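Local coordinates for extracellular solute-binding protein family 1 (Arthrobacter chlorophenolicus, PDB 4R2F) that binds laminaribiose outside the membrane and probably delivers it to an ABC-type importer, at residues Gly190-Ile204 / Gln265-Thr277. Sequence-based numbering, arbitrary orientation.
Sequences GAVGFATGSGAGNNI and QWKDSKAAYGMLT. With BGC (beta-D-glucopyranose), chain B; BGC (beta-D-glucopyranose), chain C.
The F194 ring meets Y273 CD2 at its edge, near its own plane, with F194 CD1 3.7 Å from that atom. A195 CB lies 4.1 Å from W266 NE1 and also meets A271 CB, the methyl that sits over the centre of one W266 face, 3.7 Å above it; water 2 is at the indole edge. In this solute-binding protein fold the loop between helices 176-188 and 204-215 runs beside strand 273-275, which itself pairs with strand 145-161. A single beta bridge joins V192 to A271: V192 N donates to K270 O and A272 N to V192 O, both nearly straight, and A195 N bonds Y273 O further along. Where the backbones part, waters 2 and 3 each link A195 O to M275 O. A type II beta turn, G199 to N202, brings G201 O within 3.2 Å of C6 of the chain B glucose. With CG1 beside its backbone N (chi1 -67°), I204 presses CD1 against L276 CD1 at 3.7 Å and leaves CG2, the other branch, for M275 CE. Cutting I204 back to alanine is likely to leave L276 CD1 and M275 CE without these neighbours, opening a gap beside the sugar site. N202 OD1 caps I204 N, while N203 N donates to O6 of the chain B glucose at 2.9 Å.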
loop_
_atom_site.group_PDB
_atom_site.type_symbol
_atom_site.label_atom_id
_atom_site.label_comp_id
_atom_site.label_asym_id
_atom_site.label_seq_id
_atom_site.Cartn_x
_atom_site.Cartn_y
_atom_site.Cartn_z
ATOM N N GLY A 190 -13.963 -25.577 -5.179
ATOM C CA GLY A 190 -14.015 -24.587 -6.265
ATOM C C GLY A 190 -13.677 -23.146 -5.902
ATOM O O GLY A 190 -13.939 -22.225 -6.675
ATOM N N ALA A 191 -13.077 -22.936 -4.740
ATOM C CA ALA A 191 -12.741 -21.580 -4.304
ATOM C C ALA A 191 -11.252 -21.294 -4.511
ATOM O O ALA A 191 -10.449 -22.202 -4.754
ATOM C CB ALA A 191 -13.110 -21.400 -2.841
ATOM N N VAL A 192 -10.890 -20.023 -4.420
ATOM C CA VAL A 192 -9.487 -19.638 -4.447
ATOM C C VAL A 192 -8.997 -19.479 -3.033
ATOM O O VAL A 192 -9.457 -18.620 -2.283
ATOM C CB VAL A 192 -9.260 -18.362 -5.263
ATOM C CG1 VAL A 192 -7.822 -17.875 -5.113
ATOM C CG2 VAL A 192 -9.583 -18.646 -6.720
ATOM N N GLY A 193 -8.040 -20.312 -2.676
ATOM C CA GLY A 193 -7.516 -20.336 -1.314
ATOM C C GLY A 193 -6.580 -19.207 -0.945
ATOM O O GLY A 193 -6.330 -18.989 0.226
ATOM N N PHE A 194 -6.038 -18.499 -1.938
ATOM C CA PHE A 194 -5.198 -17.351 -1.664
ATOM C C PHE A 194 -5.258 -16.410 -2.860
ATOM O O PHE A 194 -4.460 -16.510 -3.821
ATOM C CB PHE A 194 -3.768 -17.798 -1.344
ATOM C CG PHE A 194 -2.986 -16.821 -0.517
ATOM C CD1 PHE A 194 -3.313 -16.595 0.807
ATOM C CD2 PHE A 194 -1.893 -16.177 -1.041
ATOM C CE1 PHE A 194 -2.589 -15.711 1.578
ATOM C CE2 PHE A 194 -1.158 -15.305 -0.273
ATOM C CZ PHE A 194 -1.513 -15.060 1.036
ATOM N N ALA A 195 -6.205 -15.482 -2.785
ATOM C CA ALA A 195 -6.521 -14.608 -3.885
ATOM C C ALA A 195 -5.509 -13.496 -3.918
ATOM O O ALA A 195 -5.210 -12.875 -2.887
ATOM C CB ALA A 195 -7.921 -14.041 -3.732
ATOM N N THR A 196 -4.992 -13.258 -5.109
ATOM C CA THR A 196 -4.063 -12.166 -5.360
ATOM C C THR A 196 -4.150 -11.795 -6.850
ATOM O O THR A 196 -4.978 -12.331 -7.571
ATOM C CB THR A 196 -2.637 -12.523 -4.910
ATOM O OG1 THR A 196 -1.859 -11.328 -4.832
ATOM C CG2 THR A 196 -1.978 -13.490 -5.868
ATOM N N GLY A 197 -3.311 -10.872 -7.295
ATOM C CA GLY A 197 -3.297 -10.483 -8.672
ATOM C C GLY A 197 -2.114 -9.613 -8.988
ATOM O O GLY A 197 -1.723 -8.790 -8.168
ATOM N N SER A 198 -1.584 -9.769 -10.199
ATOM C CA SER A 198 -0.460 -8.958 -10.686
ATOM C C SER A 198 -0.657 -8.424 -12.084
ATOM O O SER A 198 0.314 -8.058 -12.764
ATOM C CB SER A 198 0.854 -9.745 -10.601
ATOM O OG SER A 198 0.850 -10.859 -11.473
ATOM N N GLY A 199 -1.917 -8.301 -12.489
ATOM C CA GLY A 199 -2.229 -7.744 -13.798
ATOM C C GLY A 199 -1.911 -6.279 -13.858
ATOM O O GLY A 199 -1.481 -5.696 -12.861
ATOM N N ALA A 200 -2.145 -5.667 -15.023
ATOM C CA ALA A 200 -1.841 -4.248 -15.226
ATOM C C ALA A 200 -2.576 -3.398 -14.189
ATOM O O ALA A 200 -3.762 -3.589 -13.950
ATOM C CB ALA A 200 -2.241 -3.799 -16.624
ATOM N N GLY A 201 -1.861 -2.472 -13.578
ATOM C CA GLY A 201 -2.437 -1.620 -12.543
ATOM C C GLY A 201 -2.566 -2.249 -11.162
ATOM O O GLY A 201 -2.941 -1.583 -10.212
ATOM N N ASN A 202 -2.282 -3.534 -11.044
ATOM C CA ASN A 202 -2.492 -4.252 -9.790
ATOM C C ASN A 202 -1.147 -4.549 -9.119
ATOM O O ASN A 202 -0.381 -5.392 -9.581
ATOM C CB ASN A 202 -3.255 -5.549 -10.074
ATOM C CG ASN A 202 -3.799 -6.176 -8.829
ATOM O OD1 ASN A 202 -3.527 -5.712 -7.728
ATOM N ND2 ASN A 202 -4.575 -7.230 -8.990
ATOM N N ASN A 203 -0.889 -3.858 -8.012
ATOM C CA ASN A 203 0.344 -4.012 -7.213
ATOM C C ASN A 203 0.235 -4.949 -6.002
ATOM O O ASN A 203 1.206 -5.160 -5.245
ATOM C CB ASN A 203 0.794 -2.620 -6.734
ATOM C CG ASN A 203 1.119 -1.700 -7.878
ATOM O OD1 ASN A 203 0.578 -0.600 -8.005
ATOM N ND2 ASN A 203 1.988 -2.152 -8.728
ATOM N N ILE A 204 -0.923 -5.563 -5.829
ATOM C CA ILE A 204 -1.141 -6.405 -4.655
ATOM C C ILE A 204 -0.218 -7.633 -4.663
ATOM O O ILE A 204 0.298 -8.037 -3.608
ATOM C CB ILE A 204 -2.623 -6.794 -4.558
ATOM C CG1 ILE A 204 -3.464 -5.540 -4.252
ATOM C CG2 ILE A 204 -2.865 -7.906 -3.548
ATOM C CD1 ILE A 204 -3.202 -4.881 -2.898
ATOM N N GLN A 265 -13.498 -11.286 -7.795
ATOM C CA GLN A 265 -13.379 -12.599 -7.146
ATOM C C GLN A 265 -13.885 -12.554 -5.691
ATOM O O GLN A 265 -14.497 -13.495 -5.216
ATOM C CB GLN A 265 -11.943 -13.125 -7.144
ATOM C CG GLN A 265 -11.425 -13.623 -8.480
ATOM C CD GLN A 265 -10.216 -14.533 -8.323
ATOM O OE1 GLN A 265 -9.317 -14.299 -7.494
ATOM N NE2 GLN A 265 -10.204 -15.600 -9.097
ATOM N N TRP A 266 -13.576 -11.470 -4.994
ATOM C CA TRP A 266 -14.072 -11.255 -3.658
ATOM C C TRP A 266 -15.587 -11.037 -3.638
ATOM O O TRP A 266 -16.286 -11.679 -2.879
ATOM C CB TRP A 266 -13.339 -10.077 -3.019
ATOM C CG TRP A 266 -12.008 -10.493 -2.460
ATOM C CD1 TRP A 266 -10.766 -10.192 -2.955
ATOM C CD2 TRP A 266 -11.789 -11.324 -1.302
ATOM N NE1 TRP A 266 -9.798 -10.772 -2.172
ATOM C CE2 TRP A 266 -10.401 -11.473 -1.152
ATOM C CE3 TRP A 266 -12.636 -11.947 -0.378
ATOM C CZ2 TRP A 266 -9.835 -12.237 -0.115
ATOM C CZ3 TRP A 266 -12.068 -12.693 0.658
ATOM C CH2 TRP A 266 -10.684 -12.806 0.792
ATOM N N LYS A 267 -16.094 -10.166 -4.502
ATOM C CA LYS A 267 -17.519 -9.867 -4.534
ATOM C C LYS A 267 -18.365 -11.098 -4.867
ATOM O O LYS A 267 -19.379 -11.333 -4.247
ATOM C CB LYS A 267 -17.814 -8.766 -5.550
ATOM C CG LYS A 267 -19.244 -8.240 -5.467
ATOM C CD LYS A 267 -19.608 -7.379 -6.660
ATOM C CE LYS A 267 -21.086 -7.046 -6.605
ATOM N NZ LYS A 267 -21.469 -6.226 -7.775
ATOM N N ASP A 268 -17.909 -11.907 -5.815
ATOM C CA ASP A 268 -18.690 -13.028 -6.337
ATOM C C ASP A 268 -18.401 -14.388 -5.695
ATOM O O ASP A 268 -18.721 -15.416 -6.270
ATOM C CB ASP A 268 -18.506 -13.082 -7.865
ATOM C CG ASP A 268 -18.884 -11.756 -8.543
ATOM O OD1 ASP A 268 -19.758 -11.036 -8.028
ATOM O OD2 ASP A 268 -18.296 -11.401 -9.574
ATOM N N SER A 269 -17.821 -14.406 -4.494
ATOM C CA SER A 269 -17.639 -15.646 -3.712
ATOM C C SER A 269 -16.788 -16.671 -4.422
ATOM O O SER A 269 -17.029 -17.873 -4.317
ATOM C CB SER A 269 -18.982 -16.260 -3.261
ATOM O OG SER A 269 -19.670 -15.316 -2.458
ATOM N N LYS A 270 -15.777 -16.177 -5.127
ATOM C CA LYS A 270 -14.759 -17.034 -5.718
ATOM C C LYS A 270 -13.528 -17.075 -4.763
ATOM O O LYS A 270 -12.926 -18.129 -4.566
ATOM C CB LYS A 270 -14.406 -16.539 -7.124
ATOM C CG LYS A 270 -14.555 -17.593 -8.202
ATOM C CD LYS A 270 -13.530 -18.706 -8.046
ATOM C CE LYS A 270 -13.813 -19.828 -9.028
ATOM N NZ LYS A 270 -12.649 -20.748 -9.117
ATOM N N ALA A 271 -13.188 -15.939 -4.154
ATOM C CA ALA A 271 -12.019 -15.843 -3.279
ATOM C C ALA A 271 -12.421 -16.206 -1.867
ATOM O O ALA A 271 -13.310 -15.576 -1.323
ATOM C CB ALA A 271 -11.472 -14.416 -3.307
ATOM N N ALA A 272 -11.751 -17.176 -1.254
ATOM C CA ALA A 272 -12.037 -17.537 0.135
ATOM C C ALA A 272 -11.113 -16.850 1.132
ATOM O O ALA A 272 -11.493 -16.662 2.273
ATOM C CB ALA A 272 -11.950 -19.041 0.335
ATOM N N TYR A 273 -9.900 -16.514 0.719
ATOM C CA TYR A 273 -8.883 -16.054 1.653
ATOM C C TYR A 273 -7.822 -15.310 0.868
ATOM O O TYR A 273 -7.597 -15.608 -0.305
ATOM C CB TYR A 273 -8.314 -17.252 2.409
ATOM C CG TYR A 273 -7.346 -16.956 3.543
ATOM C CD1 TYR A 273 -7.803 -16.661 4.819
ATOM C CD2 TYR A 273 -5.977 -17.021 3.345
ATOM C CE1 TYR A 273 -6.915 -16.402 5.865
ATOM C CE2 TYR A 273 -5.080 -16.758 4.381
ATOM C CZ TYR A 273 -5.556 -16.456 5.639
ATOM O OH TYR A 273 -4.682 -16.227 6.664
ATOM N N GLY A 274 -7.231 -14.289 1.469
ATOM C CA GLY A 274 -6.141 -13.572 0.838
ATOM C C GLY A 274 -5.785 -12.240 1.463
ATOM O O GLY A 274 -6.447 -11.774 2.371
ATOM N N MET A 275 -4.752 -11.609 0.925
ATOM C CA MET A 275 -4.234 -10.361 1.455
ATOM C C MET A 275 -4.782 -9.233 0.612
ATOM O O MET A 275 -4.676 -9.260 -0.595
ATOM C CB MET A 275 -2.699 -10.358 1.392
ATOM C CG MET A 275 -2.007 -9.094 1.888
ATOM S SD MET A 275 -0.314 -8.852 1.311
ATOM C CE MET A 275 -0.604 -8.522 -0.407
ATOM N N LEU A 276 -5.410 -8.260 1.247
ATOM C CA LEU A 276 -5.850 -7.081 0.529
ATOM C C LEU A 276 -5.628 -5.783 1.312
ATOM O O LEU A 276 -4.513 -5.454 1.674
ATOM C CB LEU A 276 -7.291 -7.242 0.036
ATOM C CG LEU A 276 -7.699 -6.409 -1.181
ATOM C CD1 LEU A 276 -6.542 -6.234 -2.140
ATOM C CD2 LEU A 276 -8.904 -6.988 -1.894
ATOM N N THR A 277 -6.707 -5.061 1.568
ATOM C CA THR A 277 -6.650 -3.741 2.163
ATOM C C THR A 277 -7.690 -3.595 3.243
ATOM O O THR A 277 -8.547 -4.436 3.405
ATOM C CB THR A 277 -6.928 -2.637 1.132
ATOM O OG1 THR A 277 -8.306 -2.669 0.761
ATOM C CG2 THR A 277 -6.068 -2.809 -0.091
HETATM C C2 BGC B . -3.619 0.313 -2.952
HETATM C C3 BGC B . -2.314 0.640 -3.696
HETATM C C4 BGC B . -2.188 -0.282 -4.917
HETATM C C5 BGC B . -3.474 -0.210 -5.781
HETATM C C6 BGC B . -3.395 -1.050 -7.062
HETATM C C1 BGC B . -4.806 0.336 -3.932
HETATM O O1 BGC B . -6.014 -0.052 -3.280
HETATM O O2 BGC B . -3.805 1.251 -1.878
HETATM O O3 BGC B . -1.216 0.538 -2.751
HETATM O O4 BGC B . -1.076 0.038 -5.761
HETATM O O5 BGC B . -4.546 -0.623 -4.978
HETATM O O6 BGC B . -3.059 -2.400 -6.736
HETATM C C2 BGC C . 0.555 1.753 -1.726
HETATM C C3 BGC C . 1.654 2.753 -2.087
HETATM C C4 BGC C . 2.614 2.128 -3.090
HETATM C C5 BGC C . 1.845 1.620 -4.302
HETATM C C6 BGC C . 2.753 0.870 -5.285
HETATM C C1 BGC C . -0.153 1.422 -3.028
HETATM O O2 BGC C . -0.351 2.305 -0.778
HETATM O O3 BGC C . 2.365 3.156 -0.916
HETATM O O4 BGC C . 3.531 3.110 -3.553
HETATM O O5 BGC C . 0.782 0.753 -3.890
HETATM O O6 BGC C . 3.325 -0.323 -4.704
HETATM O O HOH W 1 -16.047 -20.281 -4.682
HETATM O O HOH W 2 -6.738 -10.736 -2.020
HETATM O O HOH W 3 -3.019 -10.987 -2.208
HETATM O O HOH W 4 -6.590 -14.543 -7.413
#